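Local coordinates for delta-aminolevulinic acid dehydratase (Toxoplasma gondii ME49, PDB 3OBK) that catalyses the condensation of two molecules of 5-aminolevulinic acid to porphobilinogen in tetrapyrrole biosynthesis and assembles as an octamer, at the interface of chains A and B. Numbering follows the deposited sequence. Chains: chain A/B, Delta-aminolevulinic acid dehydratase.

The interface of chains A and B. Residues chain A 158-159, 162, 187; chain B 15-17, 22, 24.
The N-terminal arm of one porphobilinogen synthase subunit lies across the barrel of its neighbour, the arm-to-barrel embrace typical of this TIM-barrel family, and here B:Leu17, B:Arg22 and B:Arg24 of the arm meet A:Asn158 and A:Asp159, at the start of helix 158-175, and the loop residue A:Asp187. The carboxylate of A:Asp159 takes bonds on both oxygens, from the B:Arg22 guanidinium and the B:Leu17 backbone between them. B:Arg22 reaches it end-on, its chain extended from CG to NE, and forms a salt bridge from NH1 to A:Asp159 OD1 at 2.7 Å, nearly straight and close to the guanidinium plane. B:Arg22 NH2 bonds A:Asp159 OD2 at 3.2 Å, on the syn lone pair, but OD2 lies tilted out of the guanidinium plane; the carboxylate and guanidinium planes are 39° apart. B:Arg22 would probably favour the charged form of the A:Asp159 carboxylate. The backbone N of B:Leu17 meets A:Asp159 OD2 from above the carboxylate plane, at 2.9 Å, while B:Leu17 CB packs against A:Asp159 CG.

A:Asn158 positions this carboxylate from within chain A: its amide ND2 donates to A:Asp159 OD1 at 3.1 Å, nearly along the C-O axis. With CG anti to the backbone N (chi1 -161°), A:Asn158 also turns its amide towards A:Asp187, ND2 bonding the backbone O and OD1 accepting from the backbone N. This pair of bonds ties the loop to the helix start and fixes the amide's rotation. A:Asn158 OD1 takes a second donor across the interface, B:Arg24 NH1 at 3.2 Å, lying in the carbonyl plane on a lone pair; the bend of B:Arg24 at chi3 (63°) helps bring its guanidinium edge there.

A:Asp187 OD2 receives the backbone N of B:Arg24 on its syn lone pair, at 3.0 Å. Water 1 joins that oxygen to B:Arg22 NH1.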
ATOM      1  N   ASN A 158      -6.499   4.628  37.435  1.00 17.81           N
ATOM      2  CA  ASN A 158      -6.314   3.559  36.483  1.00 16.64           C
ATOM      3  C   ASN A 158      -5.853   2.242  37.068  1.00 16.25           C
ATOM      4  O   ASN A 158      -6.520   1.222  36.911  1.00 15.58           O
ATOM      5  CB  ASN A 158      -5.324   3.959  35.411  1.00 16.33           C
ATOM      6  CG  ASN A 158      -5.446   3.087  34.192  1.00 16.10           C
ATOM      7  OD1 ASN A 158      -6.316   3.329  33.350  1.00 15.92           O
ATOM      8  ND2 ASN A 158      -4.609   2.041  34.100  1.00 12.75           N
ATOM      9  N   ASP A 159      -4.702   2.271  37.711  1.00 16.08           N
ATOM     10  CA  ASP A 159      -3.998   1.058  38.053  1.00 16.69           C
ATOM     11  C   ASP A 159      -4.656   0.292  39.193  1.00 16.63           C
ATOM     12  O   ASP A 159      -4.659  -0.935  39.223  1.00 16.11           O
ATOM     13  CB  ASP A 159      -2.563   1.412  38.436  1.00 17.58           C
ATOM     14  CG  ASP A 159      -1.791   2.044  37.284  1.00 17.84           C
ATOM     15  OD1 ASP A 159      -2.301   2.103  36.138  1.00 14.68           O
ATOM     16  OD2 ASP A 159      -0.655   2.476  37.553  1.00 19.16           O
ATOM     17  N   VAL A 162      -7.417  -1.476  37.649  1.00 16.84           N
ATOM     18  CA  VAL A 162      -6.999  -2.711  36.984  1.00 17.56           C
ATOM     19  C   VAL A 162      -6.884  -3.869  37.993  1.00 18.72           C
ATOM     20  O   VAL A 162      -7.333  -4.989  37.733  1.00 18.26           O
ATOM     21  CB  VAL A 162      -5.687  -2.518  36.167  1.00 18.07           C
ATOM     22  CG1 VAL A 162      -5.155  -3.860  35.621  1.00 16.55           C
ATOM     23  CG2 VAL A 162      -5.944  -1.545  35.017  1.00 16.83           C
ATOM     24  N   ASP A 187      -6.370   1.845  30.970  1.00 15.05           N
ATOM     25  CA  ASP A 187      -5.202   1.554  30.200  1.00 15.31           C
ATOM     26  C   ASP A 187      -4.554   0.287  30.691  1.00 15.48           C
ATOM     27  O   ASP A 187      -4.393   0.090  31.881  1.00 15.72           O
ATOM     28  CB  ASP A 187      -4.223   2.710  30.296  1.00 15.75           C
ATOM     29  CG  ASP A 187      -4.641   3.865  29.447  1.00 16.62           C
ATOM     30  OD1 ASP A 187      -5.321   3.615  28.434  1.00 16.80           O
ATOM     31  OD2 ASP A 187      -4.326   5.022  29.801  1.00 18.03           O
TER
ATOM     32  N   VAL B  15      -0.002   1.250  44.269  1.00 28.24           N
ATOM     33  CA  VAL B  15      -0.120   0.263  43.219  1.00 26.99           C
ATOM     34  C   VAL B  15       0.204   0.911  41.889  1.00 25.77           C
ATOM     35  O   VAL B  15      -0.319   1.968  41.573  1.00 25.33           O
ATOM     36  CB  VAL B  15      -1.551  -0.313  43.175  1.00 27.32           C
ATOM     37  CG1 VAL B  15      -1.723  -1.258  41.986  1.00 26.14           C
ATOM     38  CG2 VAL B  15      -1.887  -1.022  44.534  1.00 27.88           C
ATOM     39  N   TRP B  16       1.065   0.258  41.115  1.00 24.67           N
ATOM     40  CA  TRP B  16       1.591   0.831  39.900  1.00 23.52           C
ATOM     41  C   TRP B  16       1.700  -0.185  38.793  1.00 22.44           C
ATOM     42  O   TRP B  16       2.446  -1.162  38.902  1.00 21.77           O
ATOM     43  CB  TRP B  16       2.960   1.455  40.159  1.00 24.01           C
ATOM     44  CG  TRP B  16       3.643   1.907  38.889  1.00 24.00           C
ATOM     45  CD1 TRP B  16       3.045   2.475  37.794  1.00 22.39           C
ATOM     46  CD2 TRP B  16       5.037   1.818  38.583  1.00 23.45           C
ATOM     47  NE1 TRP B  16       3.980   2.742  36.832  1.00 22.62           N
ATOM     48  CE2 TRP B  16       5.214   2.350  37.283  1.00 23.42           C
ATOM     49  CE3 TRP B  16       6.152   1.340  39.273  1.00 23.12           C
ATOM     50  CZ2 TRP B  16       6.461   2.396  36.654  1.00 21.73           C
ATOM     51  CZ3 TRP B  16       7.386   1.393  38.649  1.00 23.60           C
ATOM     52  CH2 TRP B  16       7.531   1.932  37.356  1.00 23.20           C
ATOM     53  N   LEU B  17       0.960   0.050  37.713  1.00 21.91           N
ATOM     54  CA  LEU B  17       0.997  -0.830  36.548  1.00 21.54           C
ATOM     55  C   LEU B  17       2.000  -0.231  35.583  1.00 21.53           C
ATOM     56  O   LEU B  17       1.740   0.832  35.060  1.00 21.84           O
ATOM     57  CB  LEU B  17      -0.353  -0.899  35.896  1.00 21.15           C
ATOM     58  CG  LEU B  17      -0.339  -1.511  34.505  1.00 21.90           C
ATOM     59  CD1 LEU B  17       0.267  -2.941  34.586  1.00 22.32           C
ATOM     60  CD2 LEU B  17      -1.763  -1.473  33.911  1.00 20.25           C
ATOM     61  N   ARG B  22      -0.174   5.450  27.719  1.00 14.16           N
ATOM     62  CA  ARG B  22      -1.446   5.571  28.487  1.00 13.76           C
ATOM     63  C   ARG B  22      -2.371   6.479  27.692  1.00 13.19           C
ATOM     64  O   ARG B  22      -2.330   7.695  27.855  1.00 12.55           O
ATOM     65  CB  ARG B  22      -1.241   6.187  29.887  1.00 14.31           C
ATOM     66  CG  ARG B  22      -0.672   5.247  30.949  1.00 15.02           C
ATOM     67  CD  ARG B  22      -0.542   5.876  32.350  1.00 14.79           C
ATOM     68  NE  ARG B  22       0.248   5.013  33.239  1.00 14.66           N
ATOM     69  CZ  ARG B  22      -0.237   4.081  34.064  1.00 14.34           C
ATOM     70  NH1 ARG B  22      -1.535   3.882  34.199  1.00 13.98           N
ATOM     71  NH2 ARG B  22       0.596   3.345  34.779  1.00 14.51           N
ATOM     72  N   ARG B  24      -5.348   7.159  28.006  1.00 12.07           N
ATOM     73  CA  ARG B  24      -6.180   7.986  28.874  1.00 11.85           C
ATOM     74  C   ARG B  24      -5.638   9.376  29.108  1.00 11.28           C
ATOM     75  O   ARG B  24      -6.417  10.301  29.388  1.00 11.02           O
ATOM     76  CB  ARG B  24      -6.449   7.283  30.216  1.00 12.06           C
ATOM     77  CG  ARG B  24      -7.474   6.159  30.084  1.00 12.65           C
ATOM     78  CD  ARG B  24      -7.927   5.619  31.443  1.00 13.41           C
ATOM     79  NE  ARG B  24      -8.602   6.651  32.212  1.00 12.92           N
ATOM     80  CZ  ARG B  24      -8.754   6.647  33.524  1.00 13.15           C
ATOM     81  NH1 ARG B  24      -8.313   5.638  34.261  1.00 13.62           N
ATOM     82  NH2 ARG B  24      -9.374   7.668  34.099  1.00 14.82           N
TER
HETATM   83  O   HOH W   1      -3.753   5.295  32.542  1.00  6.54           O